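Local coordinates for protein streptomycin 3''-adenylyltransferase (Enterococcus faecalis, PDB 6XZ0) that transfers an adenylyl group from ATP to spectinomycin, releasing diphosphate, and so makes bacteria resistant to this antibiotic but not to streptomycin, at residues S45-L50 with N81-E86; D168-L173 with L186-M191; R219-L224 with T237-N242. All coordinates share one frame; numbering follows the deposited sequence.

In the fold
The three contacts follow one another along the chain in sequence order, without overlap. Interaction 1 lies in the nucleotidyltransferase domain. It joins the parallel strands 47-53 and 85-91 of the mixed sheet. Interactions 2 and 3 belong to the helical C-terminal domain. Their centres are about 16 Å apart, and they touch where C189 and L186 of helix 181-196 meet I222 of helix 216-228. Interactions 1 and 2 are on opposite sides of the chain's centre, with centres about 21 Å apart and nearest atoms about 7 Å apart. Spectinomycin sits between the two domains. E86 of interaction 1 bonds it directly, the side chain of L173 of interaction 2 is about 7 Å from spectinomycin, and interaction 3 lies farther out.

Interaction 1 of 3, residues S45-L50 with N81-E86; sequences SDLDFL and NLRYIE. With SCM (spectinomycin), chain B.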
loop_
_atom_site.group_PDB
_atom_site.type_symbol
_atom_site.label_atom_id
_atom_site.label_comp_id
_atom_site.label_asym_id
_atom_site.label_seq_id
_atom_site.Cartn_x
_atom_site.Cartn_y
_atom_site.Cartn_z
ATOM N N SER A 45 7.360 4.125 9.768
ATOM C CA SER A 45 6.222 3.882 8.893
ATOM C C SER A 45 6.346 4.631 7.567
ATOM O O SER A 45 7.162 5.543 7.401
ATOM C CB SER A 45 4.916 4.275 9.584
ATOM O OG SER A 45 4.339 3.173 10.261
ATOM N N ASP A 46 5.508 4.224 6.617
ATOM C CA ASP A 46 5.485 4.765 5.267
ATOM C C ASP A 46 4.293 5.695 5.089
ATOM O O ASP A 46 3.288 5.603 5.798
ATOM C CB ASP A 46 5.431 3.637 4.229
ATOM C CG ASP A 46 6.663 2.752 4.267
ATOM O OD1 ASP A 46 7.662 3.146 4.907
ATOM O OD2 ASP A 46 6.633 1.663 3.658
ATOM N N LEU A 47 4.412 6.589 4.110
ATOM C CA LEU A 47 3.417 7.630 3.855
ATOM C C LEU A 47 2.539 7.195 2.688
ATOM O O LEU A 47 2.922 7.333 1.524
ATOM C CB LEU A 47 4.105 8.958 3.565
ATOM C CG LEU A 47 4.762 9.618 4.773
ATOM C CD1 LEU A 47 5.513 10.866 4.355
ATOM C CD2 LEU A 47 3.728 9.932 5.842
ATOM N N ASP A 48 1.351 6.684 3.000
ATOM C CA ASP A 48 0.410 6.203 1.994
ATOM C C ASP A 48 -0.644 7.277 1.748
ATOM O O ASP A 48 -1.514 7.507 2.593
ATOM C CB ASP A 48 -0.234 4.892 2.439
ATOM C CG ASP A 48 0.766 3.926 3.042
ATOM O OD1 ASP A 48 1.822 3.693 2.418
ATOM O OD2 ASP A 48 0.492 3.400 4.141
ATOM N N PHE A 49 -0.567 7.928 0.592
ATOM C CA PHE A 49 -1.530 8.944 0.201
ATOM C C PHE A 49 -2.597 8.349 -0.710
ATOM O O PHE A 49 -2.337 7.424 -1.485
ATOM C CB PHE A 49 -0.845 10.109 -0.520
ATOM C CG PHE A 49 0.077 10.910 0.352
ATOM C CD1 PHE A 49 1.440 10.667 0.346
ATOM C CD2 PHE A 49 -0.417 11.912 1.171
ATOM C CE1 PHE A 49 2.294 11.407 1.145
ATOM C CE2 PHE A 49 0.430 12.655 1.971
ATOM C CZ PHE A 49 1.787 12.401 1.957
ATOM N N LEU A 50 -3.807 8.895 -0.610
ATOM C CA LEU A 50 -4.899 8.570 -1.516
ATOM C C LEU A 50 -5.459 9.868 -2.075
ATOM O O LEU A 50 -5.798 10.779 -1.315
ATOM C CB LEU A 50 -6.001 7.768 -0.814
ATOM C CG LEU A 50 -7.261 7.506 -1.645
ATOM C CD1 LEU A 50 -6.908 6.824 -2.959
ATOM C CD2 LEU A 50 -8.264 6.675 -0.860
ATOM N N ASN A 81 16.523 9.289 7.137
ATOM C CA ASN A 81 15.257 9.497 7.828
ATOM C C ASN A 81 14.072 9.586 6.877
ATOM O O ASN A 81 12.926 9.470 7.327
ATOM C CB ASN A 81 15.325 10.769 8.678
ATOM C CG ASN A 81 15.736 10.492 10.110
ATOM O OD1 ASN A 81 16.916 10.303 10.403
ATOM N ND2 ASN A 81 14.762 10.469 11.011
ATOM N N LEU A 82 14.319 9.802 5.586
ATOM C CA LEU A 82 13.238 9.834 4.611
ATOM C C LEU A 82 12.488 8.507 4.615
ATOM O O LEU A 82 13.076 7.442 4.826
ATOM C CB LEU A 82 13.789 10.118 3.212
ATOM C CG LEU A 82 14.381 11.496 2.908
ATOM C CD1 LEU A 82 15.592 11.361 1.994
ATOM C CD2 LEU A 82 13.332 12.400 2.278
ATOM N N ARG A 83 11.179 8.575 4.396
ATOM C CA ARG A 83 10.341 7.389 4.317
ATOM C C ARG A 83 9.687 7.311 2.945
ATOM O O ARG A 83 9.513 8.326 2.263
ATOM C CB ARG A 83 9.270 7.385 5.415
ATOM C CG ARG A 83 8.401 8.628 5.455
ATOM C CD ARG A 83 7.579 8.666 6.733
ATOM N NE ARG A 83 8.383 9.029 7.896
ATOM C CZ ARG A 83 8.084 8.691 9.146
ATOM N NH1 ARG A 83 6.998 7.973 9.402
ATOM N NH2 ARG A 83 8.873 9.068 10.142
ATOM N N TYR A 84 9.340 6.090 2.544
ATOM C CA TYR A 84 8.741 5.874 1.234
ATOM C C TYR A 84 7.437 6.648 1.103
ATOM O O TYR A 84 6.689 6.825 2.069
ATOM C CB TYR A 84 8.473 4.388 0.996
ATOM C CG TYR A 84 9.704 3.514 1.010
ATOM C CD1 TYR A 84 10.750 3.735 0.125
ATOM C CD2 TYR A 84 9.814 2.459 1.905
ATOM C CE1 TYR A 84 11.876 2.931 0.136
ATOM C CE2 TYR A 84 10.931 1.652 1.923
ATOM C CZ TYR A 84 11.959 1.891 1.039
ATOM O OH TYR A 84 13.069 1.082 1.066
ATOM N N ILE A 85 7.167 7.109 -0.113
ATOM C CA ILE A 85 5.920 7.786 -0.440
ATOM C C ILE A 85 5.185 6.938 -1.468
ATOM O O ILE A 85 5.699 6.693 -2.566
ATOM C CB ILE A 85 6.160 9.213 -0.956
ATOM C CG1 ILE A 85 6.485 10.137 0.219
ATOM C CG2 ILE A 85 4.943 9.720 -1.719
ATOM C CD1 ILE A 85 6.718 11.571 -0.177
ATOM N N GLU A 86 3.990 6.482 -1.098
ATOM C CA GLU A 86 3.145 5.645 -1.943
ATOM C C GLU A 86 1.817 6.368 -2.126
ATOM O O GLU A 86 1.034 6.488 -1.178
ATOM C CB GLU A 86 2.947 4.268 -1.309
ATOM C CG GLU A 86 2.785 3.126 -2.293
ATOM C CD GLU A 86 2.746 1.777 -1.602
ATOM O OE1 GLU A 86 3.734 1.427 -0.923
ATOM O OE2 GLU A 86 1.725 1.070 -1.731
HETATM O O1 SCM B . 7.325 -1.061 -0.838
HETATM C C2 SCM B . 8.693 -0.611 -0.833
HETATM C C2M SCM B . 8.682 0.829 -1.276
HETATM C C3 SCM B . 9.509 -1.516 -1.734
HETATM C C4 SCM B . 9.336 -2.955 -1.325
HETATM O O4 SCM B . 10.280 -3.698 -1.192
HETATM C C5 SCM B . 7.873 -3.387 -1.080
HETATM O O5 SCM B . 7.846 -4.581 -0.370
HETATM C C6 SCM B . 7.142 -2.326 -0.247
HETATM O O1B SCM B . 7.301 -3.593 -2.362
HETATM O O2B SCM B . 5.757 -2.558 -0.257
HETATM C C7 SCM B . 5.874 -3.766 -2.323
HETATM C C8 SCM B . 5.359 -3.846 -3.758
HETATM N N8 SCM B . 5.834 -5.059 -4.435
HETATM C C8M SCM B . 7.009 -4.843 -5.276
HETATM C C9 SCM B . 3.831 -3.869 -3.778
HETATM O O9 SCM B . 3.370 -5.094 -3.219
HETATM C C10 SCM B . 3.244 -2.678 -3.021
HETATM N N10 SCM B . 1.778 -2.719 -3.145
HETATM C C1M SCM B . 1.104 -3.403 -2.042
HETATM C C11 SCM B . 3.739 -2.651 -1.575
HETATM O O11 SCM B . 3.227 -1.502 -0.908
HETATM C C12 SCM B . 5.257 -2.580 -1.602
#
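The carbonyl oxygen of E86 takes two donors from the neighbouring strand. F49 N donates a hydrogen bond to E86 O at 2.8 Å, and the CA-H of D48 makes a weaker contact with the same atom. E86 N in turn bonds L47 O at 3.0 Å, nearly straight (176°). L47 N reaches Y84 O at 3.1 Å. This is parallel pairing, with L47 opposite I85 and D48 opposite E86.

D46 and D48 fit the Asp-x-Asp pair of the nucleotidyltransferase motif, consistent with an active site here. D48 and E86 lie side by side, D48 OD1 4.5 Å from E86 OE1; in related enzymes such acidic clusters bind magnesium. The extended E86 chain carries its carboxylate to spectinomycin, where OE1 of E86 accepts a hydrogen bond from drug O11 at 3.0 Å. The drug also bonds D180 OD2. Its methyl C2M sits 3.6 Å above the centre of the Y84 ring, a CH-pi arrangement. D46 lies at that ring's edge, its carboxylate turned 83° from the ring plane.

On the other face CG of L47 is 3.6 Å from CD of R83, whose NH1 bonds K42 O. L47 and F49 also pack on I12, and I85 on V15, both of helix 8-23. Antiparallel strand 27-33 flanks strand 47-53, and helix 59-69 makes the beta-alpha-beta crossover to strand 85-91.

Interaction 2 of 3, residues D168-L173 with L186-M191; sequences DSSEEL and LTLCRM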
loop_
_atom_site.group_PDB
_atom_site.type_symbol
_atom_site.label_atom_id
_atom_site.label_comp_id
_atom_site.label_asym_id
_atom_site.label_seq_id
_atom_site.Cartn_x
_atom_site.Cartn_y
_atom_site.Cartn_z
ATOM N N ASP A 168 -7.611 -13.019 -4.047
ATOM C CA ASP A 168 -7.121 -12.775 -5.400
ATOM C C ASP A 168 -5.683 -12.282 -5.368
ATOM O O ASP A 168 -4.837 -12.751 -6.138
ATOM C CB ASP A 168 -8.018 -11.772 -6.125
ATOM C CG ASP A 168 -9.303 -12.396 -6.622
ATOM O OD1 ASP A 168 -9.378 -13.642 -6.668
ATOM O OD2 ASP A 168 -10.234 -11.643 -6.972
ATOM N N SER A 169 -5.383 -11.351 -4.462
ATOM C CA SER A 169 -4.004 -10.924 -4.262
ATOM C C SER A 169 -3.169 -11.975 -3.541
ATOM O O SER A 169 -1.937 -11.874 -3.545
ATOM C CB SER A 169 -3.973 -9.611 -3.481
ATOM O OG SER A 169 -5.033 -9.553 -2.544
ATOM N N SER A 170 -3.805 -12.969 -2.917
ATOM C CA SER A 170 -3.053 -14.004 -2.217
ATOM C C SER A 170 -2.296 -14.890 -3.196
ATOM O O SER A 170 -1.080 -15.083 -3.065
ATOM C CB SER A 170 -3.996 -14.838 -1.348
ATOM O OG SER A 170 -3.510 -16.159 -1.202
ATOM N N GLU A 171 -2.999 -15.459 -4.169
ATOM C CA GLU A 171 -2.367 -16.348 -5.133
ATOM C C GLU A 171 -1.683 -15.602 -6.276
ATOM O O GLU A 171 -0.965 -16.227 -7.059
ATOM C CB GLU A 171 -3.395 -17.345 -5.676
ATOM C CG GLU A 171 -3.643 -18.497 -4.706
ATOM C CD GLU A 171 -4.255 -19.719 -5.356
ATOM O OE1 GLU A 171 -4.082 -20.826 -4.803
ATOM O OE2 GLU A 171 -4.920 -19.576 -6.403
ATOM N N GLU A 172 -1.888 -14.290 -6.390
ATOM C CA GLU A 172 -0.960 -13.444 -7.128
ATOM C C GLU A 172 0.373 -13.326 -6.403
ATOM O O GLU A 172 1.402 -13.067 -7.038
ATOM C CB GLU A 172 -1.539 -12.052 -7.331
ATOM C CG GLU A 172 -2.727 -11.976 -8.248
ATOM C CD GLU A 172 -2.393 -12.273 -9.705
ATOM O OE1 GLU A 172 -3.307 -12.637 -10.480
ATOM O OE2 GLU A 172 -1.215 -12.133 -10.084
ATOM N N LEU A 173 0.361 -13.498 -5.081
ATOM C CA LEU A 173 1.533 -13.279 -4.244
ATOM C C LEU A 173 2.371 -14.541 -4.107
ATOM O O LEU A 173 3.596 -14.457 -3.985
ATOM C CB LEU A 173 1.084 -12.787 -2.870
ATOM C CG LEU A 173 2.137 -12.449 -1.825
ATOM C CD1 LEU A 173 3.216 -11.576 -2.442
ATOM C CD2 LEU A 173 1.485 -11.758 -0.636
ATOM N N LEU A 186 4.796 -11.021 5.832
ATOM C CA LEU A 186 3.981 -10.290 6.795
ATOM C C LEU A 186 2.644 -9.869 6.202
ATOM O O LEU A 186 1.655 -9.745 6.935
ATOM C CB LEU A 186 4.746 -9.068 7.301
ATOM C CG LEU A 186 6.188 -9.305 7.758
ATOM C CD1 LEU A 186 6.723 -8.076 8.472
ATOM C CD2 LEU A 186 6.282 -10.527 8.659
ATOM N N THR A 187 2.593 -9.643 4.887
ATOM C CA THR A 187 1.338 -9.242 4.258
ATOM C C THR A 187 0.298 -10.355 4.333
ATOM O O THR A 187 -0.879 -10.092 4.602
ATOM C CB THR A 187 1.583 -8.834 2.804
ATOM O OG1 THR A 187 2.476 -7.712 2.763
ATOM C CG2 THR A 187 0.274 -8.460 2.124
ATOM N N LEU A 188 0.716 -11.605 4.102
ATOM C CA LEU A 188 -0.225 -12.721 4.124
ATOM C C LEU A 188 -0.843 -12.891 5.503
ATOM O O LEU A 188 -2.045 -13.157 5.629
ATOM C CB LEU A 188 0.475 -14.010 3.695
ATOM C CG LEU A 188 0.721 -14.179 2.199
ATOM C CD1 LEU A 188 1.470 -15.474 1.927
ATOM C CD2 LEU A 188 -0.594 -14.147 1.445
ATOM N N CYS A 189 -0.033 -12.749 6.548
ATOM C CA CYS A 189 -0.544 -12.839 7.912
ATOM C C CYS A 189 -1.582 -11.754 8.185
ATOM O O CYS A 189 -2.668 -12.037 8.701
ATOM C CB CYS A 189 0.611 -12.735 8.898
ATOM S SG CYS A 189 2.042 -13.695 8.367
ATOM N N ARG A 190 -1.267 -10.502 7.828
ATOM C CA ARG A 190 -2.252 -9.429 7.941
ATOM C C ARG A 190 -3.550 -9.788 7.228
ATOM O O ARG A 190 -4.633 -9.399 7.676
ATOM C CB ARG A 190 -1.668 -8.135 7.380
ATOM C CG ARG A 190 -2.625 -6.958 7.459
ATOM C CD ARG A 190 -2.179 -5.792 6.600
ATOM N NE ARG A 190 -1.294 -4.884 7.321
ATOM C CZ ARG A 190 -0.830 -3.742 6.823
ATOM N NH1 ARG A 190 -1.167 -3.368 5.597
ATOM N NH2 ARG A 190 -0.030 -2.975 7.548
ATOM N N MET A 191 -3.462 -10.537 6.126
ATOM C CA MET A 191 -4.655 -10.981 5.417
ATOM C C MET A 191 -5.357 -12.127 6.135
ATOM O O MET A 191 -6.589 -12.220 6.081
ATOM C CB MET A 191 -4.286 -11.396 3.992
ATOM C CG MET A 191 -3.756 -10.256 3.140
ATOM S SD MET A 191 -2.810 -10.821 1.712
ATOM C CE MET A 191 -3.734 -12.285 1.266
#
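Helices 159-173 and 181-196 run nearly antiparallel here, at 157° with their axes 11.0 Å apart, and S170 and L188 bring their CA atoms to 7.1 Å. No hydrogen bond crosses the contact. A few apolar side chains bridge the helices.

L173 and L188 lie alongside each other, running opposite ways, so that CD2 of L173 rests on CG and CD2 of L188. The distance from CD2 of L173 to CD2 of L188 is 3.8 Å. CG of L173 is anti to its own backbone N (chi1 -178°), which sends the isobutyl group across to the other helix. There CD2 of L173 also approaches the methyl CG2 of T187 at 4.5 Å. The hydroxyl of T187 takes no part, since OG1 is bonded to N183 O within its own helix.

One turn along from L188, M191 reaches the small side chain of S170. The terminal methyl CE of M191 comes to 3.7 Å from S170 CB. A bend at chi3 (37°) turns this methyl toward the serine. The methyl makes the apolar contact, next to L188. Helix 241-252 borders the same spot, with L252 touching both S170 and M191.

The L173 end of the contact is near the antibiotic without touching it: the side chain of L173 is about 7 Å from the bound spectinomycin. The arrangement is an antiparallel helical hairpin, part of the helical bundle of the aminoglycoside adenylyltransferase C-terminal domain.

Interaction 3 of 3, residues R219-L224 with T237-N242; sequences RERILL and TNENVN
The contact packs the approach to helix 241-252, and its first turn, against helix 216-228 in the C-terminal helical domain. R221 carries most of it. Its side chain leaves helix 216-228 and runs past the E239 side chain to the backbone of N240 and V241.

The aliphatic part of R221 touches first. CG of R221 lies 3.6 Å from CG of E239, and CD of R221 is 4.0 Å from CA of V241. The chain then bends at chi3 (-84°). This turns the guanidinium so that one of its faces lies under the carbonyl of N240, with N240 C 3.6 Å above the plane and offset toward the rim. N240 O is 2.9 Å from R221 NE, but the angle is poor and this is not a hydrogen bond. The NE-H is used instead by T244 OG1, one turn further along helix 241-252. That bond ties the arginine to the helix itself. NH1 of R221 ends 4.0 Å from CB of N240.

E239 bends at chi2 (75°), and its carboxylate turns back toward helix 216-228. OE2 of E239 remains 4.1 Å from NH1 of R221, which is too far for a salt bridge. Any attraction between the two charges is therefore probably modest. The guanidinium and carboxylate planes stand 48° apart. The other oxygen, OE1 of E239, lies 3.9 Å from CD2 of L224, and the L224 and E239 side chains cross at about a right angle.

Next to this, W236 touches both L224 and V241, and V241 also packs on I185 of helix 181-196. The whole is a helix-loop-helix junction, in which an arginine from one helix packs on the end of the loop that enters the next, at the outer part of the C-terminal helical domain.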
loop_
_atom_site.group_PDB
_atom_site.type_symbol
_atom_site.label_atom_id
_atom_site.label_comp_id
_atom_site.label_asym_id
_atom_site.label_seq_id
_atom_site.Cartn_x
_atom_site.Cartn_y
_atom_site.Cartn_z
ATOM N N ARG A 219 7.205 -20.453 12.248
ATOM C CA ARG A 219 7.333 -19.472 13.322
ATOM C C ARG A 219 8.649 -18.710 13.225
ATOM O O ARG A 219 8.672 -17.476 13.304
ATOM C CB ARG A 219 7.222 -20.171 14.677
ATOM C CG ARG A 219 7.191 -19.248 15.879
ATOM C CD ARG A 219 6.209 -19.762 16.912
ATOM N NE ARG A 219 6.614 -21.034 17.496
ATOM C CZ ARG A 219 6.968 -21.189 18.767
ATOM N NH1 ARG A 219 6.961 -20.149 19.589
ATOM N NH2 ARG A 219 7.323 -22.383 19.218
ATOM N N GLU A 220 9.758 -19.434 13.055
ATOM C CA GLU A 220 11.065 -18.789 12.960
ATOM C C GLU A 220 11.107 -17.800 11.802
ATOM O O GLU A 220 11.558 -16.661 11.958
ATOM C CB GLU A 220 12.165 -19.840 12.802
ATOM C CG GLU A 220 12.042 -21.023 13.741
ATOM C CD GLU A 220 13.380 -21.506 14.261
ATOM O OE1 GLU A 220 14.160 -22.067 13.461
ATOM O OE2 GLU A 220 13.650 -21.337 15.468
ATOM N N ARG A 221 10.632 -18.223 10.628
ATOM C CA ARG A 221 10.711 -17.366 9.450
ATOM C C ARG A 221 9.780 -16.165 9.553
ATOM O O ARG A 221 10.070 -15.109 8.981
ATOM C CB ARG A 221 10.404 -18.175 8.192
ATOM C CG ARG A 221 11.608 -18.917 7.650
ATOM C CD ARG A 221 11.331 -19.519 6.285
ATOM N NE ARG A 221 10.662 -20.812 6.386
ATOM C CZ ARG A 221 11.291 -21.962 6.607
ATOM N NH1 ARG A 221 12.609 -21.984 6.755
ATOM N NH2 ARG A 221 10.602 -23.092 6.679
ATOM N N ILE A 222 8.662 -16.303 10.269
ATOM C CA ILE A 222 7.782 -15.159 10.480
ATOM C C ILE A 222 8.476 -14.108 11.338
ATOM O O ILE A 222 8.400 -12.906 11.056
ATOM C CB ILE A 222 6.451 -15.612 11.108
ATOM C CG1 ILE A 222 5.687 -16.532 10.151
ATOM C CG2 ILE A 222 5.609 -14.408 11.487
ATOM C CD1 ILE A 222 4.700 -15.831 9.255
ATOM N N LEU A 223 9.170 -14.544 12.393
ATOM C CA LEU A 223 9.873 -13.605 13.261
ATOM C C LEU A 223 11.124 -13.047 12.599
ATOM O O LEU A 223 11.555 -11.937 12.933
ATOM C CB LEU A 223 10.230 -14.279 14.586
ATOM C CG LEU A 223 9.072 -14.982 15.292
ATOM C CD1 LEU A 223 9.564 -15.769 16.496
ATOM C CD2 LEU A 223 8.030 -13.960 15.703
ATOM N N LEU A 224 11.728 -13.798 11.674
ATOM C CA LEU A 224 12.863 -13.268 10.928
ATOM C C LEU A 224 12.442 -12.127 10.014
ATOM O O LEU A 224 13.226 -11.203 9.774
ATOM C CB LEU A 224 13.531 -14.379 10.118
ATOM C CG LEU A 224 14.842 -14.942 10.673
ATOM C CD1 LEU A 224 14.582 -15.916 11.813
ATOM C CD2 LEU A 224 15.649 -15.607 9.568
ATOM N N THR A 237 18.514 -15.916 1.227
ATOM C CA THR A 237 18.845 -16.788 0.100
ATOM C C THR A 237 18.911 -18.260 0.500
ATOM O O THR A 237 18.689 -19.137 -0.344
ATOM C CB THR A 237 20.162 -16.346 -0.545
ATOM O OG1 THR A 237 20.177 -16.746 -1.921
ATOM C CG2 THR A 237 21.363 -16.954 0.168
ATOM N N ASN A 238 19.197 -18.559 1.767
ATOM C CA ASN A 238 19.238 -19.940 2.226
ATOM C C ASN A 238 18.061 -20.310 3.115
ATOM O O ASN A 238 17.855 -21.501 3.376
ATOM C CB ASN A 238 20.556 -20.225 2.961
ATOM C CG ASN A 238 20.727 -19.381 4.206
ATOM O OD1 ASN A 238 20.030 -18.387 4.400
ATOM N ND2 ASN A 238 21.668 -19.772 5.057
ATOM N N GLU A 239 17.292 -19.334 3.586
ATOM C CA GLU A 239 16.033 -19.630 4.252
ATOM C C GLU A 239 15.009 -20.102 3.227
ATOM O O GLU A 239 14.963 -19.606 2.098
ATOM C CB GLU A 239 15.516 -18.396 4.990
ATOM C CG GLU A 239 14.910 -18.690 6.351
ATOM C CD GLU A 239 15.955 -18.982 7.410
ATOM O OE1 GLU A 239 17.073 -18.435 7.310
ATOM O OE2 GLU A 239 15.654 -19.754 8.344
ATOM N N ASN A 240 14.190 -21.077 3.621
ATOM C CA ASN A 240 13.216 -21.684 2.714
ATOM C C ASN A 240 11.865 -21.004 2.919
ATOM O O ASN A 240 10.963 -21.521 3.579
ATOM C CB ASN A 240 13.143 -23.190 2.938
ATOM C CG ASN A 240 14.314 -23.926 2.317
ATOM O OD1 ASN A 240 14.711 -23.643 1.186
ATOM N ND2 ASN A 240 14.876 -24.875 3.057
ATOM N N VAL A 241 11.732 -19.818 2.321
ATOM C CA VAL A 241 10.493 -19.057 2.414
ATOM C C VAL A 241 9.353 -19.742 1.673
ATOM O O VAL A 241 8.181 -19.501 1.986
ATOM C CB VAL A 241 10.713 -17.628 1.881
ATOM C CG1 VAL A 241 9.548 -16.726 2.251
ATOM C CG2 VAL A 241 12.017 -17.062 2.419
ATOM N N ASN A 242 9.670 -20.598 0.696
ATOM C CA ASN A 242 8.634 -21.315 -0.042
ATOM C C ASN A 242 7.718 -22.093 0.895
ATOM O O ASN A 242 6.498 -22.128 0.697
ATOM C CB ASN A 242 9.281 -22.260 -1.052
ATOM C CG ASN A 242 10.525 -22.930 -0.503
ATOM O OD1 ASN A 242 10.763 -22.924 0.704
ATOM N ND2 ASN A 242 11.326 -23.510 -1.388
#